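Local coordinates for protein type III secretion system effector HopBA1 (PDB 5T09) that acts as a virulence factor recognised by the Arabidopsis disease resistance protein RBA1, enhancing RBA1 self-association and so triggering plant cell death, at residues A[136-144]-A[165-176]; A[36-45]-A[64-75]. All coordinates share one frame; numbering follows the deposited sequence.

Overall arrangement
HopBA1 has an EreA/ChaN-like alpha-beta fold with a largely parallel sheet at its core. The two contacts lie on opposite sides of the chain's centre, their own centres about 22 Å apart. They share no element. Contact 1, mostly buried, sets the outermost strand 136-141 antiparallel to helix 166-179 and is rich in polar chemistry: two direct side-chain hydrogen bonds, two bridging waters and a tryptophan face. Contact 2 is only partly buried. It joins helix 36-46 to helix 60-74, which runs in roughly the same direction, and no hydrogen bond crosses it; valine, leucine and alanine carbons fill the interface, and charged chains gather along its exposed margin.

Contact 1: residues A[136-144]-A[165-176]; sequences YVSGIDRKM and LNVAWDAAATRE
Tyr136 and Glu176 close one end of this strand-helix contact: the phenol OH donates to Glu176 OE1 over 2.7 Å, arriving 45° out of the carboxylate plane. The other carboxylate oxygen, OE2, is bonded to His87. Tyr136 reaches across with CG anti to its backbone N (chi1 174°), and the edge of its ring also meets Glu176 O. Ser138 OG packs against Glu176 CB, while its polar bonds go to His79 and to a water. That water donates to Gly139 O at 2.6 Å and, weakly, to Ala172 O, tying strand carbonyl to helix carbonyl.

In the middle Ile140 lies over one face of Trp169, its CD1 3.6 Å from CD2 of the indole and its CG1 above the five-membered ring in a CH-pi contact. On the opposite face lies Asn166 OD1, offset toward the rim, itself bonded to His193, whose ring also stacks on the indole. Ile140 CG2 reaches on to Ala173 CB. A second water donates to Ile140 O at 2.7 Å and weakly to Ala168 O; Trp169 CA also points its hydrogen at Ile140 O.

The indole N-H is taken by Asp141: NE1 donates to OD1 over 2.9 Å at 157°, close to the ring plane although above that of the carboxylate. Arg142 N adds a weak bond to the same oxygen. Beyond, selenomethionine Met144 rests its SE 4.0 Å from Leu165 CG.

The strand, outermost in the sheet and paired with strand 77-82, runs antiparallel to helix 166-179, part of the beta-alpha-beta crossover to parallel strand 184-190. Two direct side-chain bonds, with waters between them, give partners to Glu176, Asp141, Ser138 OG and the carbonyls of Gly139 and Ile140 (weakly, Ala168 and Ala172); Ile140 and Asp141 help set the indole.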
loop_
_atom_site.group_PDB
_atom_site.type_symbol
_atom_site.label_atom_id
_atom_site.label_comp_id
_atom_site.label_asym_id
_atom_site.label_seq_id
_atom_site.Cartn_x
_atom_site.Cartn_y
_atom_site.Cartn_z
ATOM N N TYR A 136 3.544 -11.998 -6.227
ATOM C CA TYR A 136 2.705 -12.659 -5.232
ATOM C C TYR A 136 1.942 -11.614 -4.422
ATOM O O TYR A 136 2.550 -10.759 -3.768
ATOM C CB TYR A 136 3.578 -13.529 -4.329
ATOM C CG TYR A 136 2.867 -14.165 -3.154
ATOM C CD1 TYR A 136 1.563 -14.633 -3.266
ATOM C CD2 TYR A 136 3.514 -14.316 -1.933
ATOM C CE1 TYR A 136 0.920 -15.219 -2.186
ATOM C CE2 TYR A 136 2.882 -14.904 -0.853
ATOM C CZ TYR A 136 1.586 -15.353 -0.985
ATOM O OH TYR A 136 0.957 -15.934 0.090
ATOM N N VAL A 137 0.612 -11.674 -4.477
ATOM C CA VAL A 137 -0.257 -10.738 -3.771
ATOM C C VAL A 137 -0.826 -11.449 -2.551
ATOM O O VAL A 137 -1.452 -12.507 -2.679
ATOM C CB VAL A 137 -1.393 -10.225 -4.673
ATOM C CG1 VAL A 137 -2.167 -9.119 -3.973
ATOM C CG2 VAL A 137 -0.856 -9.743 -6.016
ATOM N N SER A 138 -0.637 -10.864 -1.371
ATOM C CA SER A 138 -1.133 -11.461 -0.140
ATOM C C SER A 138 -1.750 -10.380 0.733
ATOM O O SER A 138 -1.587 -9.180 0.490
ATOM C CB SER A 138 -0.017 -12.188 0.622
ATOM O OG SER A 138 0.900 -11.257 1.170
ATOM N N GLY A 139 -2.460 -10.822 1.765
ATOM C CA GLY A 139 -3.145 -9.928 2.682
ATOM C C GLY A 139 -2.381 -9.741 3.978
ATOM O O GLY A 139 -1.673 -10.638 4.437
ATOM N N ILE A 140 -2.528 -8.554 4.567
ATOM C CA ILE A 140 -1.886 -8.228 5.837
ATOM C C ILE A 140 -2.883 -7.961 6.949
ATOM O O ILE A 140 -2.476 -7.907 8.121
ATOM C CB ILE A 140 -0.947 -7.011 5.697
ATOM C CG1 ILE A 140 -1.770 -5.759 5.364
ATOM C CG2 ILE A 140 0.108 -7.293 4.650
ATOM C CD1 ILE A 140 -0.962 -4.499 5.168
ATOM N N ASP A 141 -4.160 -7.780 6.636
ATOM C CA ASP A 141 -5.069 -7.217 7.617
ATOM C C ASP A 141 -5.532 -8.277 8.609
ATOM O O ASP A 141 -5.451 -9.485 8.366
ATOM C CB ASP A 141 -6.276 -6.579 6.929
ATOM C CG ASP A 141 -6.948 -5.530 7.794
ATOM O OD1 ASP A 141 -6.349 -5.122 8.815
ATOM O OD2 ASP A 141 -8.069 -5.103 7.447
ATOM N N ARG A 142 -6.021 -7.797 9.750
ATOM C CA ARG A 142 -6.509 -8.646 10.823
ATOM C C ARG A 142 -7.810 -8.064 11.344
ATOM O O ARG A 142 -7.952 -6.841 11.445
ATOM C CB ARG A 142 -5.482 -8.752 11.956
ATOM C CG ARG A 142 -6.000 -9.426 13.212
ATOM C CD ARG A 142 -4.884 -9.578 14.217
ATOM N NE ARG A 142 -3.853 -10.490 13.729
ATOM C CZ ARG A 142 -3.555 -11.673 14.263
ATOM N NH1 ARG A 142 -4.188 -12.121 15.339
ATOM N NH2 ARG A 142 -2.599 -12.410 13.718
ATOM N N LYS A 143 -8.751 -8.941 11.682
ATOM C CA LYS A 143 -10.073 -8.487 12.088
ATOM C C LYS A 143 -9.988 -7.647 13.353
ATOM O O LYS A 143 -9.267 -7.984 14.296
ATOM C CB LYS A 143 -11.003 -9.678 12.318
ATOM C CG LYS A 143 -12.419 -9.268 12.713
ATOM C CD LYS A 143 -13.404 -10.423 12.593
ATOM C CE LYS A 143 -14.846 -9.930 12.610
ATOM N NZ LYS A 143 -15.209 -9.243 13.881
HETATM N N MSE A 144 -10.731 -6.546 13.365
HETATM C CA MSE A 144 -10.831 -5.691 14.540
HETATM C C MSE A 144 -12.039 -4.771 14.410
HETATM O O MSE A 144 -12.055 -3.860 13.583
HETATM C CB MSE A 144 -9.560 -4.867 14.726
HETATM C CG MSE A 144 -9.466 -4.204 16.090
HETATM SE SE MSE A 144 -8.202 -2.724 16.119
HETATM C CE MSE A 144 -9.166 -1.500 14.955
ATOM N N LEU A 165 -2.559 -2.323 15.000
ATOM C CA LEU A 165 -2.457 -3.462 14.098
ATOM C C LEU A 165 -1.172 -3.466 13.284
ATOM O O LEU A 165 -0.899 -4.461 12.609
ATOM C CB LEU A 165 -3.648 -3.477 13.136
ATOM C CG LEU A 165 -5.039 -3.604 13.754
ATOM C CD1 LEU A 165 -6.095 -3.508 12.666
ATOM C CD2 LEU A 165 -5.175 -4.908 14.525
ATOM N N ASN A 166 -0.389 -2.384 13.320
ATOM C CA ASN A 166 0.822 -2.317 12.509
ATOM C C ASN A 166 1.726 -3.515 12.766
ATOM O O ASN A 166 2.297 -4.086 11.831
ATOM C CB ASN A 166 1.571 -1.015 12.793
ATOM C CG ASN A 166 1.001 0.161 12.036
ATOM O OD1 ASN A 166 -0.115 0.100 11.520
ATOM N ND2 ASN A 166 1.770 1.242 11.954
ATOM N N VAL A 167 1.866 -3.909 14.031
ATOM C CA VAL A 167 2.743 -5.025 14.365
ATOM C C VAL A 167 2.270 -6.301 13.686
ATOM O O VAL A 167 3.088 -7.138 13.283
ATOM C CB VAL A 167 2.828 -5.183 15.898
ATOM C CG1 VAL A 167 1.498 -5.644 16.481
ATOM C CG2 VAL A 167 3.931 -6.137 16.265
ATOM N N ALA A 168 0.954 -6.467 13.529
ATOM C CA ALA A 168 0.420 -7.673 12.907
ATOM C C ALA A 168 0.455 -7.577 11.387
ATOM O O ALA A 168 0.736 -8.568 10.706
ATOM C CB ALA A 168 -1.008 -7.922 13.391
ATOM N N TRP A 169 0.151 -6.400 10.841
ATOM C CA TRP A 169 0.360 -6.166 9.416
ATOM C C TRP A 169 1.783 -6.525 9.015
ATOM O O TRP A 169 2.012 -7.165 7.981
ATOM C CB TRP A 169 0.099 -4.702 9.080
ATOM C CG TRP A 169 -1.334 -4.290 8.955
ATOM C CD1 TRP A 169 -2.440 -4.985 9.347
ATOM C CD2 TRP A 169 -1.803 -3.069 8.388
ATOM N NE1 TRP A 169 -3.577 -4.265 9.056
ATOM C CE2 TRP A 169 -3.210 -3.082 8.468
ATOM C CE3 TRP A 169 -1.169 -1.959 7.824
ATOM C CZ2 TRP A 169 -3.991 -2.027 8.003
ATOM C CZ3 TRP A 169 -1.940 -0.918 7.367
ATOM C CH2 TRP A 169 -3.340 -0.958 7.452
ATOM N N ASP A 170 2.755 -6.098 9.822
ATOM C CA ASP A 170 4.160 -6.338 9.508
ATOM C C ASP A 170 4.496 -7.822 9.583
ATOM O O ASP A 170 5.221 -8.345 8.728
ATOM C CB ASP A 170 5.035 -5.523 10.461
ATOM C CG ASP A 170 6.515 -5.736 10.230
ATOM O OD1 ASP A 170 7.059 -5.167 9.260
ATOM O OD2 ASP A 170 7.138 -6.460 11.031
ATOM N N ALA A 171 3.960 -8.522 10.584
ATOM C CA ALA A 171 4.232 -9.949 10.711
ATOM C C ALA A 171 3.688 -10.719 9.515
ATOM O O ALA A 171 4.336 -11.649 9.019
ATOM C CB ALA A 171 3.634 -10.485 12.013
ATOM N N ALA A 172 2.496 -10.348 9.039
ATOM C CA ALA A 172 1.906 -11.031 7.893
ATOM C C ALA A 172 2.663 -10.717 6.609
ATOM O O ALA A 172 2.868 -11.601 5.770
ATOM C CB ALA A 172 0.437 -10.640 7.750
ATOM N N ALA A 173 3.068 -9.458 6.426
ATOM C CA ALA A 173 3.815 -9.091 5.226
ATOM C C ALA A 173 5.176 -9.768 5.204
ATOM O O ALA A 173 5.650 -10.194 4.144
ATOM C CB ALA A 173 3.969 -7.572 5.149
ATOM N N THR A 174 5.818 -9.874 6.368
ATOM C CA THR A 174 7.092 -10.576 6.464
ATOM C C THR A 174 6.930 -12.050 6.124
ATOM O O THR A 174 7.664 -12.593 5.291
ATOM C CB THR A 174 7.666 -10.423 7.874
ATOM O OG1 THR A 174 7.900 -9.038 8.150
ATOM C CG2 THR A 174 8.964 -11.195 8.011
ATOM N N ARG A 175 5.977 -12.718 6.777
ATOM C CA ARG A 175 5.768 -14.145 6.559
ATOM C C ARG A 175 5.612 -14.462 5.076
ATOM O O ARG A 175 6.233 -15.396 4.559
ATOM C CB ARG A 175 4.533 -14.607 7.336
ATOM C CG ARG A 175 4.232 -16.099 7.211
ATOM C CD ARG A 175 2.785 -16.397 7.579
ATOM N NE ARG A 175 2.560 -16.367 9.024
ATOM C CZ ARG A 175 2.451 -17.444 9.800
ATOM N NH1 ARG A 175 2.537 -18.666 9.289
ATOM N NH2 ARG A 175 2.250 -17.298 11.102
ATOM N N GLU A 176 4.772 -13.698 4.377
ATOM C CA GLU A 176 4.465 -14.025 2.990
ATOM C C GLU A 176 5.595 -13.645 2.042
ATOM O O GLU A 176 5.804 -14.330 1.035
ATOM C CB GLU A 176 3.156 -13.345 2.575
ATOM C CG GLU A 176 1.935 -13.860 3.333
ATOM C CD GLU A 176 1.904 -15.377 3.429
ATOM O OE1 GLU A 176 2.214 -16.047 2.421
ATOM O OE2 GLU A 176 1.596 -15.898 4.522
HETATM O O HOH W 1 0.867 -10.755 3.796
HETATM O O HOH W 2 -2.312 -9.419 10.327
#

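Contact 2: residues A[36-45]-A[64-75]; sequences PVDTLVGAAS and LITESAAKLKNA
Val37 is a knob set into a hole formed by Leu64, Glu67, Ser68 and Lys71 of the neighbouring helix. Its CG1, anti to the backbone N (chi1 177°), lies 3.6 Å from Ser68 OG; CG2 turns the other way and meets Leu64 CD1 at 3.9 Å and the carboxylate end of Glu67.

Apolar packing continues along both helices, whose segment axes approach to 9.3 Å with their directions 28° apart. Leu64 CD1 also lies against the backbone of Pro36 and Val37, and its CG meets Leu40 CD2 at 3.9 Å. Two turns on from Leu64, one methyl of Leu72, CD2, fills the corner between Val41 CA and Ala44 CB, 3.7 Å from the latter. Val41 spreads its two branches, CG2 onto Lys71 CB and CG1 towards Ala75 CB. Helix 60-74 is the beta-alpha-beta crossover between parallel strands 49-54 and 77-82; helix 36-46 packs beside it over strand 209-214, where Leu40 rests on Ile211 and Leu64 on Phe213.

Polar groups at the interface are few, and none bonds across it. Ser68 OG turns back to donate to Leu64 O over 2.9 Å, so the hydroxyl is satisfied within its own helix and shows its flank to Val37 and Leu40. This lies just before the kink where the backbone N atoms of residues 70 and 71 lack bonds to the preceding turn. Lys71 runs extended over Val37, carrying NZ to 4.6 Å from Asp38 OD1, too long for a salt bridge.

Lys184 NZ bonds the carbonyls of Ala44 and Ser45 and, weakly, that of Ala75, bringing both segments to one side chain. Between these helices, then, cohesion comes from close-fitting hydrocarbon surfaces; charge probably adds little more than a weak attraction at the solvent-facing margin.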
loop_
_atom_site.group_PDB
_atom_site.type_symbol
_atom_site.label_atom_id
_atom_site.label_comp_id
_atom_site.label_asym_id
_atom_site.label_seq_id
_atom_site.Cartn_x
_atom_site.Cartn_y
_atom_site.Cartn_z
ATOM N N PRO A 36 4.964 9.750 -12.605
ATOM C CA PRO A 36 4.483 8.970 -11.455
ATOM C C PRO A 36 4.954 7.523 -11.491
ATOM O O PRO A 36 5.400 6.985 -10.473
ATOM C CB PRO A 36 2.955 9.065 -11.575
ATOM C CG PRO A 36 2.701 10.220 -12.490
ATOM C CD PRO A 36 3.852 10.236 -13.437
ATOM N N VAL A 37 4.853 6.880 -12.657
ATOM C CA VAL A 37 5.330 5.505 -12.786
ATOM C C VAL A 37 6.837 5.451 -12.566
ATOM O O VAL A 37 7.345 4.603 -11.825
ATOM C CB VAL A 37 4.940 4.926 -14.159
ATOM C CG1 VAL A 37 5.505 3.517 -14.333
ATOM C CG2 VAL A 37 3.426 4.911 -14.325
ATOM N N ASP A 38 7.574 6.359 -13.211
ATOM C CA ASP A 38 9.027 6.364 -13.081
ATOM C C ASP A 38 9.453 6.548 -11.629
ATOM O O ASP A 38 10.442 5.952 -11.184
ATOM C CB ASP A 38 9.627 7.466 -13.955
ATOM C CG ASP A 38 9.382 7.238 -15.433
ATOM O OD1 ASP A 38 9.246 6.066 -15.843
ATOM O OD2 ASP A 38 9.327 8.232 -16.188
ATOM N N THR A 39 8.721 7.371 -10.875
ATOM C CA THR A 39 9.079 7.604 -9.480
ATOM C C THR A 39 8.833 6.363 -8.631
ATOM O O THR A 39 9.677 5.991 -7.807
ATOM C CB THR A 39 8.293 8.795 -8.929
ATOM O OG1 THR A 39 8.671 9.987 -9.632
ATOM C CG2 THR A 39 8.557 8.987 -7.436
ATOM N N LEU A 40 7.684 5.708 -8.815
ATOM C CA LEU A 40 7.367 4.535 -8.008
ATOM C C LEU A 40 8.346 3.400 -8.286
ATOM O O LEU A 40 8.855 2.762 -7.358
ATOM C CB LEU A 40 5.931 4.088 -8.277
ATOM C CG LEU A 40 5.475 2.816 -7.560
ATOM C CD1 LEU A 40 5.694 2.919 -6.055
ATOM C CD2 LEU A 40 4.014 2.535 -7.870
ATOM N N VAL A 41 8.620 3.133 -9.563
ATOM C CA VAL A 41 9.552 2.066 -9.919
ATOM C C VAL A 41 10.950 2.392 -9.407
ATOM O O VAL A 41 11.667 1.514 -8.909
ATOM C CB VAL A 41 9.541 1.840 -11.442
ATOM C CG1 VAL A 41 10.584 0.800 -11.847
ATOM C CG2 VAL A 41 8.154 1.412 -11.901
ATOM N N GLY A 42 11.362 3.654 -9.524
ATOM C CA GLY A 42 12.673 4.038 -9.031
ATOM C C GLY A 42 12.795 3.872 -7.528
ATOM O O GLY A 42 13.854 3.496 -7.018
ATOM N N ALA A 43 11.713 4.152 -6.799
ATOM C CA ALA A 43 11.732 3.975 -5.351
ATOM C C ALA A 43 11.840 2.501 -4.982
ATOM O O ALA A 43 12.563 2.142 -4.046
ATOM C CB ALA A 43 10.482 4.597 -4.730
ATOM N N ALA A 44 11.131 1.632 -5.705
ATOM C CA ALA A 44 11.266 0.199 -5.471
ATOM C C ALA A 44 12.633 -0.305 -5.910
ATOM O O ALA A 44 13.185 -1.216 -5.284
ATOM C CB ALA A 44 10.160 -0.563 -6.202
ATOM N N SER A 45 13.197 0.275 -6.972
ATOM C CA SER A 45 14.516 -0.144 -7.427
ATOM C C SER A 45 15.592 0.175 -6.398
ATOM O O SER A 45 16.602 -0.531 -6.323
ATOM C CB SER A 45 14.852 0.523 -8.761
ATOM O OG SER A 45 16.133 0.122 -9.216
ATOM N N LEU A 64 -2.159 3.843 -10.629
ATOM C CA LEU A 64 -0.704 3.904 -10.696
ATOM C C LEU A 64 -0.089 2.520 -10.533
ATOM O O LEU A 64 0.827 2.148 -11.273
ATOM C CB LEU A 64 -0.175 4.856 -9.623
ATOM C CG LEU A 64 1.347 4.895 -9.455
ATOM C CD1 LEU A 64 2.019 5.293 -10.760
ATOM C CD2 LEU A 64 1.729 5.849 -8.336
ATOM N N ILE A 65 -0.582 1.738 -9.570
ATOM C CA ILE A 65 -0.026 0.407 -9.341
ATOM C C ILE A 65 -0.268 -0.485 -10.554
ATOM O O ILE A 65 0.624 -1.224 -10.986
ATOM C CB ILE A 65 -0.610 -0.196 -8.051
ATOM C CG1 ILE A 65 -0.136 0.624 -6.844
ATOM C CG2 ILE A 65 -0.198 -1.657 -7.896
ATOM C CD1 ILE A 65 -0.763 0.229 -5.518
ATOM N N THR A 66 -1.473 -0.430 -11.124
ATOM C CA THR A 66 -1.761 -1.201 -12.332
ATOM C C THR A 66 -0.736 -0.917 -13.424
ATOM O O THR A 66 -0.197 -1.839 -14.047
ATOM C CB THR A 66 -3.175 -0.882 -12.832
ATOM O OG1 THR A 66 -4.139 -1.294 -11.854
ATOM C CG2 THR A 66 -3.467 -1.594 -14.154
ATOM N N GLU A 67 -0.454 0.364 -13.672
ATOM C CA GLU A 67 0.451 0.740 -14.750
ATOM C C GLU A 67 1.908 0.436 -14.422
ATOM O O GLU A 67 2.733 0.363 -15.338
ATOM C CB GLU A 67 0.290 2.227 -15.067
ATOM C CG GLU A 67 -1.123 2.625 -15.472
ATOM C CD GLU A 67 -1.296 4.126 -15.587
ATOM O OE1 GLU A 67 -0.283 4.853 -15.497
ATOM O OE2 GLU A 67 -2.447 4.581 -15.766
ATOM N N SER A 68 2.242 0.260 -13.146
ATOM C CA SER A 68 3.612 0.001 -12.724
ATOM C C SER A 68 3.911 -1.479 -12.526
ATOM O O SER A 68 5.076 -1.832 -12.322
ATOM C CB SER A 68 3.904 0.741 -11.409
ATOM O OG SER A 68 3.671 2.131 -11.535
ATOM N N ALA A 69 2.895 -2.343 -12.582
ATOM C CA ALA A 69 3.050 -3.731 -12.159
ATOM C C ALA A 69 4.229 -4.404 -12.853
ATOM O O ALA A 69 5.183 -4.845 -12.203
ATOM C CB ALA A 69 1.756 -4.499 -12.429
ATOM N N ALA A 70 4.176 -4.494 -14.182
ATOM C CA ALA A 70 5.220 -5.200 -14.921
ATOM C C ALA A 70 6.592 -4.597 -14.644
ATOM O O ALA A 70 7.565 -5.321 -14.403
ATOM C CB ALA A 70 4.907 -5.174 -16.417
ATOM N N LYS A 71 6.691 -3.266 -14.674
ATOM C CA LYS A 71 7.975 -2.618 -14.428
ATOM C C LYS A 71 8.453 -2.860 -13.001
ATOM O O LYS A 71 9.654 -3.040 -12.764
ATOM C CB LYS A 71 7.870 -1.121 -14.712
ATOM C CG LYS A 71 7.771 -0.784 -16.191
ATOM C CD LYS A 71 7.721 0.714 -16.406
ATOM C CE LYS A 71 7.481 1.062 -17.863
ATOM N NZ LYS A 71 7.345 2.532 -18.053
ATOM N N LEU A 72 7.531 -2.862 -12.034
ATOM C CA LEU A 72 7.917 -3.160 -10.658
ATOM C C LEU A 72 8.481 -4.569 -10.544
ATOM O O LEU A 72 9.501 -4.786 -9.879
ATOM C CB LEU A 72 6.724 -2.984 -9.722
ATOM C CG LEU A 72 6.296 -1.541 -9.432
ATOM C CD1 LEU A 72 4.965 -1.521 -8.706
ATOM C CD2 LEU A 72 7.356 -0.811 -8.615
ATOM N N LYS A 73 7.831 -5.544 -11.184
ATOM C CA LYS A 73 8.359 -6.904 -11.196
ATOM C C LYS A 73 9.781 -6.928 -11.743
ATOM O O LYS A 73 10.675 -7.552 -11.159
ATOM C CB LYS A 73 7.449 -7.810 -12.028
ATOM C CG LYS A 73 7.942 -9.246 -12.158
ATOM C CD LYS A 73 7.892 -9.978 -10.828
ATOM C CE LYS A 73 8.564 -11.336 -10.925
ATOM N NZ LYS A 73 8.448 -12.109 -9.659
ATOM N N ASN A 74 10.008 -6.250 -12.870
ATOM C CA ASN A 74 11.339 -6.227 -13.467
ATOM C C ASN A 74 12.350 -5.547 -12.554
ATOM O O ASN A 74 13.534 -5.901 -12.566
ATOM C CB ASN A 74 11.285 -5.526 -14.824
ATOM C CG ASN A 74 12.652 -5.390 -15.469
ATOM O OD1 ASN A 74 13.343 -4.390 -15.279
ATOM N ND2 ASN A 74 13.045 -6.398 -16.240
ATOM N N ALA A 75 11.905 -4.576 -11.754
ATOM C CA ALA A 75 12.793 -3.901 -10.816
ATOM C C ALA A 75 13.177 -4.777 -9.631
ATOM O O ALA A 75 14.050 -4.381 -8.851
ATOM C CB ALA A 75 12.136 -2.615 -10.311
#